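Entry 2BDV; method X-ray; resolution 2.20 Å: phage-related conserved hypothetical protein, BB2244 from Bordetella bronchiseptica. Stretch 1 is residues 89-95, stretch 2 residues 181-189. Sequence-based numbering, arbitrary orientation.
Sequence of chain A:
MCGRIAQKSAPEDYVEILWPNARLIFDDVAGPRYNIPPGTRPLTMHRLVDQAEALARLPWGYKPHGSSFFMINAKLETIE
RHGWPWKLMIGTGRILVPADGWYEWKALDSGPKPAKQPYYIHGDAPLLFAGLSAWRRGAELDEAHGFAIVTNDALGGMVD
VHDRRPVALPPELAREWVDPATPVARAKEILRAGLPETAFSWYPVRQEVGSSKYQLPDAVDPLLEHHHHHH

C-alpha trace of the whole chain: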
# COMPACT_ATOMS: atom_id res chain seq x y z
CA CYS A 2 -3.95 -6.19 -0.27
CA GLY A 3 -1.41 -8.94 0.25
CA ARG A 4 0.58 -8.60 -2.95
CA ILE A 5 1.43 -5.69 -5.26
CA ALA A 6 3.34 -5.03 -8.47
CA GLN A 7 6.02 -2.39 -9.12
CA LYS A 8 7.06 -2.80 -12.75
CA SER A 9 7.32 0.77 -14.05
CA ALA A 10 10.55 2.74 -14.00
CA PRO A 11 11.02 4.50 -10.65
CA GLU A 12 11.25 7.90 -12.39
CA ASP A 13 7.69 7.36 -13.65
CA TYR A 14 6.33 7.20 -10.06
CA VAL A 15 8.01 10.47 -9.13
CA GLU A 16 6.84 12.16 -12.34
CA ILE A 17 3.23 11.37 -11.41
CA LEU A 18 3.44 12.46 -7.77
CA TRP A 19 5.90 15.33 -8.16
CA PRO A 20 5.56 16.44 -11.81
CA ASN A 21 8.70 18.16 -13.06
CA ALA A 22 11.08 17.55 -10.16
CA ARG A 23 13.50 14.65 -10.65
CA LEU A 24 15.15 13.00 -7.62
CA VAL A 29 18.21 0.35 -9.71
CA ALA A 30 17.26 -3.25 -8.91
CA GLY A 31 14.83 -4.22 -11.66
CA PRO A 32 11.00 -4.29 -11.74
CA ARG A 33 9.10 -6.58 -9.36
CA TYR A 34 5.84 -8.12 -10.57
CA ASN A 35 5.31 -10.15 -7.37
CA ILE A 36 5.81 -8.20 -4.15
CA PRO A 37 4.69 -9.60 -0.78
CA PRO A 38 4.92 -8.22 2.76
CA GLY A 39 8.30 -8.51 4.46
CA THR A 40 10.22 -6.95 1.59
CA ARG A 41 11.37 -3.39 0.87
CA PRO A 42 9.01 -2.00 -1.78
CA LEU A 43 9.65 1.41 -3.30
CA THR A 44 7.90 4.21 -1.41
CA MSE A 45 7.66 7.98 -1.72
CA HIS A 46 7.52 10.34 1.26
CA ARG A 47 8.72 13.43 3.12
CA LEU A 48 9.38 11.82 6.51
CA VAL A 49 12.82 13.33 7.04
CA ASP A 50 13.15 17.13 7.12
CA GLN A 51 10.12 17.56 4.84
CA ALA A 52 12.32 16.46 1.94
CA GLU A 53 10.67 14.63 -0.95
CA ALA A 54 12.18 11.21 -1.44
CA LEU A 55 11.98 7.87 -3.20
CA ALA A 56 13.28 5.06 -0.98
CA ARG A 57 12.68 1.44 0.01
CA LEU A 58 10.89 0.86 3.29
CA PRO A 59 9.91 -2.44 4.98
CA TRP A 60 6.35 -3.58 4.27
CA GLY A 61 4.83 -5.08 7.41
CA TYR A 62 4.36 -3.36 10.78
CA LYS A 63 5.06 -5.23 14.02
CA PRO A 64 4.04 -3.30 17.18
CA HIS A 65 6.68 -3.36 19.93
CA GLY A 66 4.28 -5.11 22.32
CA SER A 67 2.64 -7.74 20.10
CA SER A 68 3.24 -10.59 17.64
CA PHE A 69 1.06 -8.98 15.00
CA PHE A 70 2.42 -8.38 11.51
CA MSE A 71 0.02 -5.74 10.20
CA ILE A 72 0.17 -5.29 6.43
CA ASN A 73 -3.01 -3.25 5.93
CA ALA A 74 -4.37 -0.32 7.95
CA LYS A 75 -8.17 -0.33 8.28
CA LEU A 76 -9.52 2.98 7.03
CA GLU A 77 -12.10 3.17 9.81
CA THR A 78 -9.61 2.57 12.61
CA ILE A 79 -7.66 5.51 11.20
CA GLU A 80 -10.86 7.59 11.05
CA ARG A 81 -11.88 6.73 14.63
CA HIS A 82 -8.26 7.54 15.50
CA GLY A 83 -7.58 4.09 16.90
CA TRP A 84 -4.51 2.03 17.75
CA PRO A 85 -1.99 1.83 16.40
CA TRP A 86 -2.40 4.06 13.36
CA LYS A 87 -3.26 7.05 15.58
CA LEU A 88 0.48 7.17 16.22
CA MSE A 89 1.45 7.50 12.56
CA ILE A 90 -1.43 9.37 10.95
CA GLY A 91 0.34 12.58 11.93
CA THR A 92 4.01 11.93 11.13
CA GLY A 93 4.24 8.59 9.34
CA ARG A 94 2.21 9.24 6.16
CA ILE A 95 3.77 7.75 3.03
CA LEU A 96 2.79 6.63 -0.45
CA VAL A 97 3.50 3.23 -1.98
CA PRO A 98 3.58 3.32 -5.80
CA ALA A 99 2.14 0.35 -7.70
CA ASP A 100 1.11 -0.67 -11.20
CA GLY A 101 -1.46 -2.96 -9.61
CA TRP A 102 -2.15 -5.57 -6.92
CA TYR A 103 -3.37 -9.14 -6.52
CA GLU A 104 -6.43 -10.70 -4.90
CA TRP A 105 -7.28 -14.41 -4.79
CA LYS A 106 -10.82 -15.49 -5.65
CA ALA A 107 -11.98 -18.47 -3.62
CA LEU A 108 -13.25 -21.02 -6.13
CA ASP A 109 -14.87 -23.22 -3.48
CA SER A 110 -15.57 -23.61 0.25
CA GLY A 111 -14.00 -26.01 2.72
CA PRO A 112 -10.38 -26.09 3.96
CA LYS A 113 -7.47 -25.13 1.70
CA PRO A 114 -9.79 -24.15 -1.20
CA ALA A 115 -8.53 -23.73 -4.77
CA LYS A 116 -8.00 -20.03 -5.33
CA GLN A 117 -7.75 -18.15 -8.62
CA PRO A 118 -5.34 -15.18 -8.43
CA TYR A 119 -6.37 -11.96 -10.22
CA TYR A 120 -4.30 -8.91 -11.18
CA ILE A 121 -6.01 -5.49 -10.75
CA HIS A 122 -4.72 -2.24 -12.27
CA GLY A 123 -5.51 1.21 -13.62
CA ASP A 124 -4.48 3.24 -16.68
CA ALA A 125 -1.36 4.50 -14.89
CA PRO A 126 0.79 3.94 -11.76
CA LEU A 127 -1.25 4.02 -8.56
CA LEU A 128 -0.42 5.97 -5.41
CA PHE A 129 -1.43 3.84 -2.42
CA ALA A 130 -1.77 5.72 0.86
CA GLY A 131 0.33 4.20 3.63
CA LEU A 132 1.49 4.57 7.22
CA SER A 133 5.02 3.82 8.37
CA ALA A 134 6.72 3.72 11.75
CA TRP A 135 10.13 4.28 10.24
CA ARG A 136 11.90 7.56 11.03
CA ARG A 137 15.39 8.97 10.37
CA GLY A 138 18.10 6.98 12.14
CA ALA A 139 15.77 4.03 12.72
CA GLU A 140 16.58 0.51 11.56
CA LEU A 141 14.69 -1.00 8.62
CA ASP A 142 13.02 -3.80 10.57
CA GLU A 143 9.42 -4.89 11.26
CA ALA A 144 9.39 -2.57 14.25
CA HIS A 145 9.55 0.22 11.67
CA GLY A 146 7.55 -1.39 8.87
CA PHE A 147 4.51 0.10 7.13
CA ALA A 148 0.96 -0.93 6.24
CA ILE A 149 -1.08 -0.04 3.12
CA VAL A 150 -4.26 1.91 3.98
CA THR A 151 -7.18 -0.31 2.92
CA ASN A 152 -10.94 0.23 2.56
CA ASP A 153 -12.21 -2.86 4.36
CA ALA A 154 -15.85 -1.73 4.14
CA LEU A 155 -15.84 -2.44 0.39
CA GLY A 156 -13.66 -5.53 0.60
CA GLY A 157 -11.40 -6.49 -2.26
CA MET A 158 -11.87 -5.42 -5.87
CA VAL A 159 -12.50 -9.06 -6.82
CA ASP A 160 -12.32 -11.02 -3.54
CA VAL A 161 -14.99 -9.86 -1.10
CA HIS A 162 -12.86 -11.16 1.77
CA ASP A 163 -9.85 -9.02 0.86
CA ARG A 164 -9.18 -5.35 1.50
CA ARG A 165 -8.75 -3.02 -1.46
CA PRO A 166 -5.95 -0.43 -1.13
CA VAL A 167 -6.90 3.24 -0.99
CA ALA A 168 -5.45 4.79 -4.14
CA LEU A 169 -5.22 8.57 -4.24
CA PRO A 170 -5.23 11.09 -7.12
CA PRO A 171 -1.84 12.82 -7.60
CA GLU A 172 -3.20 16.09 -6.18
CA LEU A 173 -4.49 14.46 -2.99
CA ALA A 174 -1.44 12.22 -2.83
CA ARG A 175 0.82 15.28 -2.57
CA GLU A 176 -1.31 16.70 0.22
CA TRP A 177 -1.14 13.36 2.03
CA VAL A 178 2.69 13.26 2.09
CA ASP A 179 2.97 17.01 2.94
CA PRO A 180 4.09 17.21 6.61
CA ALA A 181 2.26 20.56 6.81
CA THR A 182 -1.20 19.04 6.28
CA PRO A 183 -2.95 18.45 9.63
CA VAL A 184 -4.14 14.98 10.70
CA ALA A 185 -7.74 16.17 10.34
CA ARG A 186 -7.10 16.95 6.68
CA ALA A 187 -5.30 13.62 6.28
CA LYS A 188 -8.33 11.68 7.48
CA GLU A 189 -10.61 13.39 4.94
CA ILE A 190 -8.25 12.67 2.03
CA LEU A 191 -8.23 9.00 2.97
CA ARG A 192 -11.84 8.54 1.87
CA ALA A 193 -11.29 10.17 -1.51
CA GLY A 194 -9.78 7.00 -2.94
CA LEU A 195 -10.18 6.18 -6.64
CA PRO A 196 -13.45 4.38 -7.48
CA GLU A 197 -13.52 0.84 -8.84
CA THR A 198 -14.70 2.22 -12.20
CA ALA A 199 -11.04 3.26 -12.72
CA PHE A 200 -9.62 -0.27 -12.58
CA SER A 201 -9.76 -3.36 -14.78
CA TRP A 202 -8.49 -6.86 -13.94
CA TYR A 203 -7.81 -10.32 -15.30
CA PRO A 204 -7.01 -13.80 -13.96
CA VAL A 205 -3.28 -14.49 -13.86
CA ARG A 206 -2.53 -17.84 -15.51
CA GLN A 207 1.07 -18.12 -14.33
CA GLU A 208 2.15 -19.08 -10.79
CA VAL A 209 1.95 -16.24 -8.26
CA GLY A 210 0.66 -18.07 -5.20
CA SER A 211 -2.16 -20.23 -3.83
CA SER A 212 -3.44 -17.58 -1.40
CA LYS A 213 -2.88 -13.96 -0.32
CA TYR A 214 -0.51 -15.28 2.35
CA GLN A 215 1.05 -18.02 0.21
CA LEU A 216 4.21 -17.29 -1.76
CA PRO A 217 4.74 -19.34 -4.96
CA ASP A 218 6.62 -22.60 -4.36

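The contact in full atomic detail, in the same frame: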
# COMPACT_ATOMS: atom_id res chain seq x y z
N MSE A 89 0.75 7.23 13.81
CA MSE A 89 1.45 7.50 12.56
C MSE A 89 0.69 8.40 11.60
O MSE A 89 1.28 8.95 10.68
CB MSE A 89 1.75 6.17 11.87
CG MSE A 89 2.73 5.29 12.62
SE MSE A 89 2.65 3.45 12.01
CE MSE A 89 1.57 2.74 13.46
N ILE A 90 -0.61 8.55 11.82
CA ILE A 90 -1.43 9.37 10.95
C ILE A 90 -0.92 10.81 10.88
O ILE A 90 -1.15 11.52 9.90
CB ILE A 90 -2.90 9.36 11.41
CG1 ILE A 90 -3.76 10.14 10.41
CG2 ILE A 90 -3.01 9.93 12.82
CD1 ILE A 90 -3.67 9.57 9.00
N GLY A 91 -0.19 11.23 11.91
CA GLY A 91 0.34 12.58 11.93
C GLY A 91 1.71 12.74 11.29
O GLY A 91 1.90 13.64 10.47
N THR A 92 2.63 11.85 11.62
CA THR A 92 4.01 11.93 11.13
C THR A 92 4.56 10.75 10.33
O THR A 92 5.72 10.76 9.93
CB THR A 92 4.95 12.18 12.32
OG1 THR A 92 4.94 11.03 13.19
CG2 THR A 92 4.46 13.37 13.12
N GLY A 93 3.75 9.72 10.09
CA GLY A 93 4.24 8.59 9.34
C GLY A 93 3.56 8.35 7.99
O GLY A 93 3.65 7.25 7.45
N ARG A 94 2.91 9.37 7.44
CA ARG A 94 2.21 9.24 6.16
C ARG A 94 3.14 9.10 4.96
O ARG A 94 4.00 9.94 4.71
CB ARG A 94 1.27 10.44 5.94
CG ARG A 94 0.20 10.63 7.02
CD ARG A 94 -0.82 11.70 6.60
NE ARG A 94 -0.20 13.01 6.38
CZ ARG A 94 -0.12 13.96 7.30
NH1 ARG A 94 -0.62 13.78 8.51
NH2 ARG A 94 0.49 15.10 7.00
N ILE A 95 2.96 8.01 4.22
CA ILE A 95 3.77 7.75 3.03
C ILE A 95 2.89 7.25 1.89
O ILE A 95 1.70 6.97 2.07
CB ILE A 95 4.83 6.65 3.30
CG1 ILE A 95 4.16 5.28 3.45
CG2 ILE A 95 5.61 6.98 4.57
CD1 ILE A 95 5.11 4.08 3.30
N ALA A 181 3.01 19.39 6.37
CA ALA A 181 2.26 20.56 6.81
C ALA A 181 0.76 20.31 6.94
O ALA A 181 0.07 21.00 7.69
CB ALA A 181 2.51 21.72 5.86
N THR A 182 0.24 19.32 6.21
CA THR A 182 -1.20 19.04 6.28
C THR A 182 -1.56 18.40 7.61
O THR A 182 -0.98 17.38 7.99
CB THR A 182 -1.66 18.11 5.14
OG1 THR A 182 -1.17 16.79 5.37
CG2 THR A 182 -1.14 18.62 3.80
N PRO A 183 -2.52 18.98 8.33
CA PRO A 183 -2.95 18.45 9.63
C PRO A 183 -3.60 17.07 9.52
O PRO A 183 -4.10 16.69 8.45
CB PRO A 183 -3.92 19.51 10.13
CG PRO A 183 -4.54 20.00 8.86
CD PRO A 183 -3.34 20.15 7.95
N VAL A 184 -3.57 16.33 10.62
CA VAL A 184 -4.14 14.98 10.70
C VAL A 184 -5.62 14.97 10.31
O VAL A 184 -6.12 14.01 9.72
CB VAL A 184 -4.02 14.41 12.14
CG1 VAL A 184 -4.70 13.05 12.24
CG2 VAL A 184 -2.57 14.31 12.54
N ALA A 185 -6.32 16.05 10.65
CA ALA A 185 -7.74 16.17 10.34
C ALA A 185 -7.92 16.16 8.83
O ALA A 185 -8.83 15.52 8.31
CB ALA A 185 -8.30 17.47 10.92
N ARG A 186 -7.04 16.87 8.13
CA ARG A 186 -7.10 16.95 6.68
C ARG A 186 -6.71 15.59 6.09
O ARG A 186 -7.27 15.17 5.08
CB ARG A 186 -6.16 18.05 6.17
CG ARG A 186 -6.06 18.14 4.65
CD ARG A 186 -7.42 18.36 3.98
NE ARG A 186 -7.38 18.08 2.55
CZ ARG A 186 -8.46 17.81 1.81
NH1 ARG A 186 -9.66 17.79 2.38
NH2 ARG A 186 -8.34 17.53 0.52
N ALA A 187 -5.77 14.92 6.74
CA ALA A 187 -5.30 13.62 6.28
C ALA A 187 -6.44 12.60 6.31
O ALA A 187 -6.59 11.79 5.39
CB ALA A 187 -4.15 13.13 7.16
N LYS A 188 -7.23 12.62 7.37
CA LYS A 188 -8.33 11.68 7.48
C LYS A 188 -9.35 11.87 6.36
O LYS A 188 -9.85 10.89 5.80
CB LYS A 188 -8.97 11.80 8.86
CG LYS A 188 -8.08 11.21 9.95
CD LYS A 188 -8.53 11.63 11.32
CE LYS A 188 -7.61 11.07 12.39
NZ LYS A 188 -7.87 11.73 13.71
N GLU A 189 -9.66 13.12 6.01
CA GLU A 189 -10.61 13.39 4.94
C GLU A 189 -10.12 12.83 3.60
O GLU A 189 -10.86 12.15 2.89
CB GLU A 189 -10.84 14.90 4.79
CG GLU A 189 -11.71 15.54 5.88
CD GLU A 189 -11.82 17.05 5.72
OE1 GLU A 189 -12.65 17.67 6.43
OE2 GLU A 189 -11.06 17.61 4.90
O HOH W 1 0.30 16.02 10.85

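A small contact between distant parts of a chain often follows a simple plan: an apolar side chain settles against one side of a helix start, while a long polar side chain crosses the remaining gap and uses its charged end to hydrogen-bond to backbone carbonyls. The packing of residues 89-95 against residues 181-189 in BB2244 is a compact worked example. Only 290 Å² is buried, counted over both sides, and most of the first stretch's share belongs to two residues, Ile90 and Arg94.

Met89, present as selenomethionine, does not reach the second stretch, yet it helps to shape the loop that does. Its carbonyl oxygen accepts a backbone hydrogen bond from Gly93, with Gly93 N 2.7 Å from Met89 O, and this closes a turn around the residues in between.

Ile90 is the apolar half of the plan. Its CA-to-CB bond points toward the second stretch, and with chi1 at t and chi2 at p the buried side chain lies against the first turn of the helix. Ile90 CG1 comes within 3.6 Å of Val184 CG1, and Ile90 CD1 lies 4.0 Å from Ala187 CB. Val184 and Ala187 are three positions apart, a spacing that places them on neighbouring parts of one helical surface, so a single branched side chain can touch both. The aliphatic part of Lys188 adds a looser contact, with its CE 4.4 Å from Ile90 CG1.

At Gly91 the two backbones come closest in register, the CA atoms of Gly91 and Val184 being 5.2 Å apart. Here the absence of a side chain matters: Gly91 CA already sits 3.4 Å from Val184 CG2, and an ideally placed CB on Gly91 would stand just 3.3 Å from that same methyl, a tight fit. The carbonyl is used as well. Water 1 donates to Gly91 O at 2.9 Å and, more weakly, to Thr182 O at 3.4 Å, so that one solvent molecule links the two backbones beside the direct contact.

Thr92 points away, and Gly93 is out of reach; the chain then enters a strand at Arg94, which returns to the interface. Arg94 serves two purposes. Its aliphatic portion packs on the helix, with Arg94 CD 3.7 Å from Ala187 CB, so that this small, buried alanine methyl is approached by both Ile90 and Arg94. Its guanidinium connects the two stretches: Arg94 NH1 donates to Ile90 O at 2.7 Å, bracing the loop from within, while Arg94 NH2 makes a weak hydrogen bond to Thr182 O at 2.9 Å, with an N-H...acceptor angle of 124°. Arg94 NH2 is equally near Thr182 OG1, at 2.9 Å, but the angle there is too poor for a hydrogen bond, a reminder that short distance alone is not enough. Ile95, beyond, plays no part in the contact.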